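Transcriptional regulator, crp family (Thermotoga maritima, PDB 1O5L) probably acts as a DNA-binding transcription factor of the Crp family, pairing a cyclic nucleotide-binding type domain with a C-terminal helix-turn-helix region. Local coordinates at residues 13-17 against 70-74; 34-40 against 84-90; 76-80 against 120-124. All blocks are in the same frame, centred on the assembly; numbering follows the deposited sequence.

Interaction 1: 13-17 against 70-74; sequences MDLKK and PVQII
Leu15 and Val71 mark the closest passage of the two backbones, with their CA atoms 6.9 Å apart. That spacing is too wide for strand pairing, and the segments meet through side chains, burying 197 Å² in all. On one side the chain enters a 3-10 segment from Leu15 to Lys17. Asp14 starts it twice over: Lys17 N bonds to Asp14 O, while Asp14 OD1 takes Lys16 N at 3.2 Å in an Asx turn, the donor lying above the carboxylate plane (N-H...O 142°). On the other side, a cis peptide is modelled between Pro70 and Val71, just ahead of the weakly bonded strand 72-73.

This strand is, within this chain, an outermost strand of an antiparallel sheet of the cyclic nucleotide-binding domain, a cupin-like fold, and its backbone pairs with strand 42-48. The turn at 13-17 packs on Val71, just before the strand, and on Ile73 within it, and Leu15 also reaches Phe119 of helix 114-139.

Leu15 carries the apolar contact. Its CB meets Val71 CG1 at 3.8 Å, while its CD1 extends over the backbone, 4.0 Å from Val71 O, and on to Ile73 CG1 at 4.3 Å. Val71 divides its two methyls between neighbours: CG1, anti to the backbone N (chi1 -176°), serves Leu15, and CG2 turns to Lys16. There the extended lysine chain crosses the valine at about a right angle, Lys16 CE lying 4.0 Å from Val71 CG2, so that this one methylene adds to the apolar contact on its way toward solvent.

Interaction 2: 34-40 against 84-90; sequences KHQDDPI and PRFPVNV
Asp37 N donates to Phe86 O at 2.8 Å, nearly along the C=O axis. Asp38 O, one residue further, receives Phe86 N at 3.0 Å and also a CA-H...O contact from Arg85. Ile40 N then bonds to Pro84 O from above the carbonyl plane, and at the far end Lys34 and Val90 form an antiparallel hydrogen-bonded pair. Between these, a type II turn runs from His35 to Asp38, and Asp38 OD2 holds His35 N within it.

Asn89 contributes its side-chain carbonyl: OD1 takes Gln36 N at 2.9 Å in the carbonyl plane, with a nearly straight N-H...O angle of 174°. The amide of Gln36 passes along Pro87 O, but its OE1 is bonded to Val56 N of strand 51-56.

Phe86 is sandwiched by two CH-pi contacts. Ile40 CG1 lies over the centre of one face, 3.6 Å from the ring centroid, and Lys34 CG over the opposite face, displaced toward the ring's periphery. The lysine chain, bent at chi2 (-74°), follows the ring so that Lys34 CD approaches Phe86 CE2 at 3.5 Å.

These cross-bonds and the doubly packed ring probably keep this mostly non-repetitive segment rigid.

Interaction 3: 76-80 against 120-124; sequences SGFIF and FLKDV
Phe80 meets Phe120 where the segment 76-80, between strands 72-73 and 89-92 of the cyclic nucleotide-binding domain, packs on the long helix 114-139. By topology, 76-80 is consistent with the start of the phosphate-binding cassette of such domains, and the helix with the dimerisation helix of Crp relatives.

Among the apolar contacts, Phe120 CZ lies at the edge of the Phe80 ring, 3.8 Å from Phe80 CE2. The ring planes stand at 87°, an oblique pairing. Phe120 has CG anti to its own N (chi1 -173°), which carries the ring toward 76-80, where Ile79 CD1 reaches its edge. The other subunit adds to this core, its Leu121 packing on Phe80 and its Val124 on Val124. Shortening Phe80 to an alanine is likely to leave Phe120 CZ without its aromatic neighbour and open a gap beside Leu121 of the second subunit.

The backbones come closest at Gly77, whose CA is 5.0 Å from that of Val124; Val124 CG1 rests 4.0 Å from Gly77 CA.

The polar contact is a single hydrogen bond: Ser76 OG and its acceptor Asp123 OD1 are modelled 2.4 Å apart, doubtfully short. Val124 CG2 lies 3.6 Å from Ser76 OG.

Interactions 1 and 2 lie on opposite sides of the chain's centre, their centres about 20 Å apart, one on each of the domain's two antiparallel sheets. Interaction 3 is about 13 Å from the centre of interaction 1 and 15 Å from that of interaction 2, and it touches both: Ile73 packs on Ile79 and Phe120, while Pro84, Pro87 and Ile40 pack around Phe78 and Ile79. Along the chain, interaction 1 closes before interaction 3 opens, whereas interaction 2 alternates with each of them. The segment 76-80 lies between interaction 2 and helix 114-139, whereas interaction 1 also touches the helix directly. Interaction 3 sits at the subunit interface, where the second subunit packs on Phe78, Phe80 and Val124.

Interaction 1: 13-17 against 70-74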
loop_
_atom_site.group_PDB
_atom_site.type_symbol
_atom_site.label_atom_id
_atom_site.label_comp_id
_atom_site.label_asym_id
_atom_site.label_seq_id
_atom_site.Cartn_x
_atom_site.Cartn_y
_atom_site.Cartn_z
ATOM N N MET A 13 -8.994 -7.697 -15.055
ATOM C CA MET A 13 -9.702 -6.410 -14.783
ATOM C C MET A 13 -9.472 -5.417 -15.934
ATOM O O MET A 13 -8.321 -5.091 -16.226
ATOM C CB MET A 13 -9.218 -5.805 -13.455
ATOM C CG MET A 13 -9.664 -4.371 -13.187
ATOM S SD MET A 13 -11.436 -4.167 -13.284
ATOM C CE MET A 13 -11.938 -5.198 -12.217
ATOM N N ASP A 14 -10.557 -4.927 -16.553
ATOM C CA ASP A 14 -10.484 -3.923 -17.633
ATOM C C ASP A 14 -10.950 -2.555 -17.076
ATOM O O ASP A 14 -12.143 -2.310 -16.936
ATOM C CB ASP A 14 -11.356 -4.400 -18.802
ATOM C CG ASP A 14 -11.391 -3.423 -19.984
ATOM O OD1 ASP A 14 -10.721 -2.352 -19.887
ATOM O OD2 ASP A 14 -12.071 -3.670 -21.040
ATOM N N LEU A 15 -9.995 -1.688 -16.729
ATOM C CA LEU A 15 -10.322 -0.412 -16.075
ATOM C C LEU A 15 -11.143 0.535 -16.947
ATOM O O LEU A 15 -11.796 1.411 -16.422
ATOM C CB LEU A 15 -9.071 0.315 -15.535
ATOM C CG LEU A 15 -8.369 -0.416 -14.385
ATOM C CD1 LEU A 15 -7.042 0.226 -14.009
ATOM C CD2 LEU A 15 -9.282 -0.553 -13.160
ATOM N N LYS A 16 -11.139 0.344 -18.261
ATOM C CA LYS A 16 -11.950 1.178 -19.155
ATOM C C LYS A 16 -13.462 1.035 -18.926
ATOM O O LYS A 16 -14.252 1.903 -19.342
ATOM C CB LYS A 16 -11.587 0.918 -20.631
ATOM C CG LYS A 16 -10.214 1.470 -21.020
ATOM C CD LYS A 16 -9.968 1.425 -22.543
ATOM C CE LYS A 16 -8.653 2.127 -22.928
ATOM N NZ LYS A 16 -8.607 2.479 -24.377
ATOM N N LYS A 17 -13.866 -0.054 -18.270
ATOM C CA LYS A 17 -15.257 -0.231 -17.835
ATOM C C LYS A 17 -15.726 0.840 -16.824
ATOM O O LYS A 17 -16.936 1.061 -16.671
ATOM C CB LYS A 17 -15.459 -1.621 -17.241
ATOM C CG LYS A 17 -15.388 -2.725 -18.257
ATOM C CD LYS A 17 -15.538 -4.100 -17.599
ATOM C CE LYS A 17 -15.475 -5.195 -18.646
ATOM N NZ LYS A 17 -15.679 -6.550 -18.045
ATOM N N PRO A 70 -0.617 3.024 -20.452
ATOM C CA PRO A 70 -1.988 2.685 -20.134
ATOM C C PRO A 70 -2.182 1.161 -19.993
ATOM O O PRO A 70 -1.414 0.429 -20.554
ATOM C CB PRO A 70 -2.777 3.256 -21.317
ATOM C CG PRO A 70 -1.766 3.828 -22.283
ATOM C CD PRO A 70 -0.441 3.372 -21.872
ATOM N N VAL A 71 -3.172 0.661 -19.242
ATOM C CA VAL A 71 -4.151 1.426 -18.486
ATOM C C VAL A 71 -3.872 1.186 -17.023
ATOM O O VAL A 71 -3.952 0.064 -16.570
ATOM C CB VAL A 71 -5.589 0.933 -18.781
ATOM C CG1 VAL A 71 -6.595 1.763 -18.087
ATOM C CG2 VAL A 71 -5.867 0.921 -20.281
ATOM N N GLN A 72 -3.616 2.256 -16.275
ATOM C CA GLN A 72 -3.151 2.176 -14.885
ATOM C C GLN A 72 -3.662 3.317 -14.033
ATOM O O GLN A 72 -3.749 4.438 -14.519
ATOM C CB GLN A 72 -1.620 2.341 -14.847
ATOM C CG GLN A 72 -0.834 1.126 -15.078
ATOM C CD GLN A 72 0.657 1.427 -14.853
ATOM O OE1 GLN A 72 1.066 1.793 -13.721
ATOM N NE2 GLN A 72 1.473 1.308 -15.936
ATOM N N ILE A 73 -3.894 3.036 -12.744
ATOM C CA ILE A 73 -4.104 4.082 -11.726
ATOM C C ILE A 73 -2.773 4.775 -11.408
ATOM O O ILE A 73 -1.770 4.121 -11.231
ATOM C CB ILE A 73 -4.699 3.511 -10.416
ATOM C CG1 ILE A 73 -6.023 2.788 -10.677
ATOM C CG2 ILE A 73 -4.933 4.662 -9.381
ATOM C CD1 ILE A 73 -6.417 1.794 -9.604
ATOM N N ILE A 74 -2.794 6.098 -11.338
ATOM C CA ILE A 74 -1.651 6.907 -10.964
ATOM C C ILE A 74 -1.502 7.134 -9.421
ATOM O O ILE A 74 -2.415 7.644 -8.766
ATOM C CB ILE A 74 -1.766 8.260 -11.673
ATOM C CG1 ILE A 74 -1.731 8.027 -13.186
ATOM C CG2 ILE A 74 -0.648 9.229 -11.194
ATOM C CD1 ILE A 74 -2.154 9.208 -13.985
#

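Interaction 2: 34-40 against 84-90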
loop_
_atom_site.group_PDB
_atom_site.type_symbol
_atom_site.label_atom_id
_atom_site.label_comp_id
_atom_site.label_asym_id
_atom_site.label_seq_id
_atom_site.Cartn_x
_atom_site.Cartn_y
_atom_site.Cartn_z
ATOM N N LYS A 34 -0.015 16.895 -12.847
ATOM C CA LYS A 34 0.017 17.346 -11.459
ATOM C C LYS A 34 1.447 17.723 -11.085
ATOM O O LYS A 34 2.434 17.187 -11.642
ATOM C CB LYS A 34 -0.428 16.247 -10.503
ATOM C CG LYS A 34 -1.857 15.769 -10.635
ATOM C CD LYS A 34 -2.838 16.794 -10.082
ATOM C CE LYS A 34 -4.265 16.438 -10.413
ATOM N NZ LYS A 34 -5.199 17.484 -9.910
ATOM N N HIS A 35 1.547 18.668 -10.154
ATOM C CA HIS A 35 2.811 19.018 -9.525
ATOM C C HIS A 35 2.999 18.218 -8.277
ATOM O O HIS A 35 2.034 17.857 -7.595
ATOM C CB HIS A 35 2.848 20.487 -9.118
ATOM C CG HIS A 35 2.803 21.409 -10.278
ATOM N ND1 HIS A 35 1.616 21.853 -10.818
ATOM C CD2 HIS A 35 3.793 21.918 -11.047
ATOM C CE1 HIS A 35 1.884 22.630 -11.854
ATOM N NE2 HIS A 35 3.197 22.688 -12.010
ATOM N N GLN A 36 4.273 17.997 -7.986
ATOM C CA GLN A 36 4.722 17.478 -6.731
ATOM C C GLN A 36 4.062 18.311 -5.630
ATOM O O GLN A 36 4.000 19.521 -5.733
ATOM C CB GLN A 36 6.260 17.560 -6.691
ATOM C CG GLN A 36 6.936 16.912 -5.482
ATOM C CD GLN A 36 8.373 16.467 -5.795
ATOM O OE1 GLN A 36 8.667 16.005 -6.917
ATOM N NE2 GLN A 36 9.269 16.616 -4.819
ATOM N N ASP A 37 3.546 17.626 -4.608
ATOM C CA ASP A 37 2.773 18.212 -3.486
ATOM C C ASP A 37 1.306 18.638 -3.754
ATOM O O ASP A 37 0.637 19.065 -2.822
ATOM C CB ASP A 37 3.537 19.357 -2.818
ATOM C CG ASP A 37 4.923 18.943 -2.387
ATOM O OD1 ASP A 37 5.118 17.745 -2.070
ATOM O OD2 ASP A 37 5.884 19.744 -2.347
ATOM N N ASP A 38 0.817 18.538 -4.990
ATOM C CA ASP A 38 -0.598 18.802 -5.280
ATOM C C ASP A 38 -1.468 17.791 -4.513
ATOM O O ASP A 38 -1.097 16.623 -4.425
ATOM C CB ASP A 38 -0.901 18.673 -6.786
ATOM C CG ASP A 38 -0.437 19.891 -7.617
ATOM O OD1 ASP A 38 0.086 20.885 -7.091
ATOM O OD2 ASP A 38 -0.562 19.932 -8.851
ATOM N N PRO A 39 -2.600 18.219 -3.946
ATOM C CA PRO A 39 -3.483 17.284 -3.243
ATOM C C PRO A 39 -4.067 16.256 -4.181
ATOM O O PRO A 39 -4.303 16.554 -5.349
ATOM C CB PRO A 39 -4.592 18.173 -2.612
ATOM C CG PRO A 39 -4.271 19.623 -2.961
ATOM C CD PRO A 39 -3.084 19.617 -3.886
ATOM N N ILE A 40 -4.210 15.027 -3.685
ATOM C CA ILE A 40 -4.865 13.967 -4.438
ATOM C C ILE A 40 -6.317 14.021 -4.048
ATOM O O ILE A 40 -6.690 13.677 -2.914
ATOM C CB ILE A 40 -4.281 12.568 -4.123
ATOM C CG1 ILE A 40 -2.786 12.544 -4.412
ATOM C CG2 ILE A 40 -5.065 11.472 -4.899
ATOM C CD1 ILE A 40 -2.139 11.160 -4.347
ATOM N N PRO A 84 -3.358 13.337 1.610
ATOM C CA PRO A 84 -2.831 12.708 0.402
ATOM C C PRO A 84 -2.335 13.684 -0.669
ATOM O O PRO A 84 -3.084 14.582 -1.070
ATOM C CB PRO A 84 -4.034 11.938 -0.149
ATOM C CG PRO A 84 -5.214 12.588 0.422
ATOM C CD PRO A 84 -4.834 13.276 1.675
ATOM N N ARG A 85 -1.115 13.429 -1.171
ATOM C CA ARG A 85 -0.388 14.336 -2.054
ATOM C C ARG A 85 0.423 13.580 -3.090
ATOM O O ARG A 85 1.042 12.565 -2.776
ATOM C CB ARG A 85 0.562 15.193 -1.242
ATOM C CG ARG A 85 -0.067 16.374 -0.511
ATOM C CD ARG A 85 0.943 17.055 0.315
ATOM N NE ARG A 85 0.635 18.353 0.947
ATOM C CZ ARG A 85 -0.205 19.335 0.537
ATOM N NH1 ARG A 85 -0.965 19.284 -0.563
ATOM N NH2 ARG A 85 -0.265 20.429 1.286
ATOM N N PHE A 86 0.416 14.078 -4.328
ATOM C CA PHE A 86 1.276 13.527 -5.365
ATOM C C PHE A 86 2.756 13.718 -4.952
ATOM O O PHE A 86 3.186 14.854 -4.678
ATOM C CB PHE A 86 0.977 14.164 -6.748
ATOM C CG PHE A 86 -0.400 13.830 -7.288
ATOM C CD1 PHE A 86 -0.645 12.618 -7.932
ATOM C CD2 PHE A 86 -1.474 14.708 -7.082
ATOM C CE1 PHE A 86 -1.925 12.299 -8.412
ATOM C CE2 PHE A 86 -2.764 14.395 -7.552
ATOM C CZ PHE A 86 -2.994 13.196 -8.223
ATOM N N PRO A 87 3.521 12.617 -4.909
ATOM C CA PRO A 87 4.947 12.659 -4.494
ATOM C C PRO A 87 5.914 13.169 -5.579
ATOM O O PRO A 87 7.045 13.491 -5.278
ATOM C CB PRO A 87 5.263 11.185 -4.167
ATOM C CG PRO A 87 4.328 10.373 -5.073
ATOM C CD PRO A 87 3.099 11.246 -5.266
ATOM N N VAL A 88 5.449 13.220 -6.827
ATOM C CA VAL A 88 6.267 13.617 -7.973
ATOM C C VAL A 88 5.462 14.488 -8.907
ATOM O O VAL A 88 4.241 14.427 -8.898
ATOM C CB VAL A 88 6.755 12.354 -8.789
ATOM C CG1 VAL A 88 7.606 11.433 -7.907
ATOM C CG2 VAL A 88 5.591 11.580 -9.373
ATOM N N ASN A 89 6.141 15.281 -9.722
ATOM C CA ASN A 89 5.536 15.824 -10.924
ATOM C C ASN A 89 5.064 14.693 -11.847
ATOM O O ASN A 89 5.775 13.707 -12.043
ATOM C CB ASN A 89 6.533 16.674 -11.687
ATOM C CG ASN A 89 6.769 18.028 -11.074
ATOM O OD1 ASN A 89 6.209 18.394 -10.050
ATOM N ND2 ASN A 89 7.601 18.797 -11.731
ATOM N N VAL A 90 3.861 14.833 -12.389
ATOM C CA VAL A 90 3.351 13.944 -13.429
ATOM C C VAL A 90 3.181 14.779 -14.700
ATOM O O VAL A 90 2.446 15.767 -14.715
ATOM C CB VAL A 90 2.024 13.261 -13.016
ATOM C CG1 VAL A 90 1.544 12.263 -14.093
ATOM C CG2 VAL A 90 2.191 12.531 -11.690
#

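Interaction 3: 76-80 against 120-124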
loop_
_atom_site.group_PDB
_atom_site.type_symbol
_atom_site.label_atom_id
_atom_site.label_comp_id
_atom_site.label_asym_id
_atom_site.label_seq_id
_atom_site.Cartn_x
_atom_site.Cartn_y
_atom_site.Cartn_z
ATOM N N SER A 76 -1.256 5.148 -6.869
ATOM C CA SER A 76 -2.308 4.383 -6.211
ATOM C C SER A 76 -2.102 4.236 -4.694
ATOM O O SER A 76 -3.040 4.377 -3.894
ATOM C CB SER A 76 -2.465 3.013 -6.919
ATOM O OG SER A 76 -1.430 2.094 -6.574
ATOM N N GLY A 77 -0.880 3.941 -4.298
ATOM C CA GLY A 77 -0.535 3.838 -2.875
ATOM C C GLY A 77 -0.609 5.123 -2.037
ATOM O O GLY A 77 -0.503 5.062 -0.820
ATOM N N PHE A 78 -0.787 6.274 -2.692
ATOM C CA PHE A 78 -0.801 7.571 -2.008
ATOM C C PHE A 78 -2.222 8.121 -1.867
ATOM O O PHE A 78 -2.460 9.048 -1.085
ATOM C CB PHE A 78 0.106 8.571 -2.751
ATOM C CG PHE A 78 1.573 8.203 -2.724
ATOM C CD1 PHE A 78 2.371 8.570 -1.657
ATOM C CD2 PHE A 78 2.146 7.504 -3.772
ATOM C CE1 PHE A 78 3.749 8.223 -1.616
ATOM C CE2 PHE A 78 3.527 7.149 -3.746
ATOM C CZ PHE A 78 4.320 7.510 -2.677
ATOM N N ILE A 79 -3.167 7.532 -2.603
ATOM C CA ILE A 79 -4.520 8.092 -2.698
ATOM C C ILE A 79 -5.174 8.207 -1.347
ATOM O O ILE A 79 -5.672 9.287 -1.004
ATOM C CB ILE A 79 -5.405 7.275 -3.685
ATOM C CG1 ILE A 79 -4.868 7.386 -5.116
ATOM C CG2 ILE A 79 -6.849 7.769 -3.659
ATOM C CD1 ILE A 79 -5.384 6.278 -6.058
ATOM N N PHE A 80 -5.087 7.135 -0.544
ATOM C CA PHE A 80 -5.828 7.035 0.714
ATOM C C PHE A 80 -5.014 7.303 1.994
ATOM O O PHE A 80 -5.486 7.010 3.098
ATOM C CB PHE A 80 -6.606 5.693 0.761
ATOM C CG PHE A 80 -7.747 5.611 -0.284
ATOM C CD1 PHE A 80 -8.954 6.286 -0.077
ATOM C CD2 PHE A 80 -7.575 4.913 -1.480
ATOM C CE1 PHE A 80 -9.988 6.243 -1.039
ATOM C CE2 PHE A 80 -8.565 4.854 -2.440
ATOM C CZ PHE A 80 -9.797 5.543 -2.215
ATOM N N PHE A 120 -7.202 -3.436 -7.098
ATOM C CA PHE A 120 -6.680 -2.263 -6.391
ATOM C C PHE A 120 -5.750 -2.626 -5.225
ATOM O O PHE A 120 -4.653 -2.059 -5.095
ATOM C CB PHE A 120 -7.844 -1.377 -5.867
ATOM C CG PHE A 120 -7.380 -0.069 -5.266
ATOM C CD1 PHE A 120 -6.803 0.901 -6.067
ATOM C CD2 PHE A 120 -7.456 0.159 -3.921
ATOM C CE1 PHE A 120 -6.338 2.078 -5.547
ATOM C CE2 PHE A 120 -6.986 1.374 -3.378
ATOM C CZ PHE A 120 -6.433 2.323 -4.214
ATOM N N LEU A 121 -6.181 -3.535 -4.355
ATOM C CA LEU A 121 -5.350 -3.907 -3.221
ATOM C C LEU A 121 -4.038 -4.576 -3.714
ATOM O O LEU A 121 -2.970 -4.319 -3.134
ATOM C CB LEU A 121 -6.088 -4.809 -2.251
ATOM C CG LEU A 121 -7.286 -4.255 -1.479
ATOM C CD1 LEU A 121 -7.906 -5.397 -0.683
ATOM C CD2 LEU A 121 -6.919 -3.082 -0.551
ATOM N N LYS A 122 -4.136 -5.385 -4.790
ATOM C CA LYS A 122 -2.977 -5.970 -5.467
ATOM C C LYS A 122 -2.010 -4.920 -6.046
ATOM O O LYS A 122 -0.789 -5.044 -5.915
ATOM C CB LYS A 122 -3.430 -6.925 -6.584
ATOM C CG LYS A 122 -2.306 -7.786 -7.208
ATOM C CD LYS A 122 -2.829 -8.767 -8.302
ATOM C CE LYS A 122 -1.646 -9.499 -8.987
ATOM N NZ LYS A 122 -2.031 -10.716 -9.813
ATOM N N ASP A 123 -2.562 -3.889 -6.674
ATOM C CA ASP A 123 -1.763 -2.805 -7.249
ATOM C C ASP A 123 -0.943 -2.067 -6.179
ATOM O O ASP A 123 0.262 -1.826 -6.338
ATOM C CB ASP A 123 -2.684 -1.817 -7.956
ATOM C CG ASP A 123 -1.939 -0.700 -8.658
ATOM O OD1 ASP A 123 -1.420 0.269 -8.091
ATOM O OD2 ASP A 123 -1.844 -0.730 -9.878
ATOM N N VAL A 124 -1.618 -1.713 -5.100
ATOM C CA VAL A 124 -0.997 -1.007 -3.999
ATOM C C VAL A 124 0.063 -1.879 -3.292
ATOM O O VAL A 124 1.162 -1.374 -2.964
ATOM C CB VAL A 124 -2.067 -0.495 -2.991
ATOM C CG1 VAL A 124 -1.428 0.053 -1.757
ATOM C CG2 VAL A 124 -2.923 0.558 -3.651
#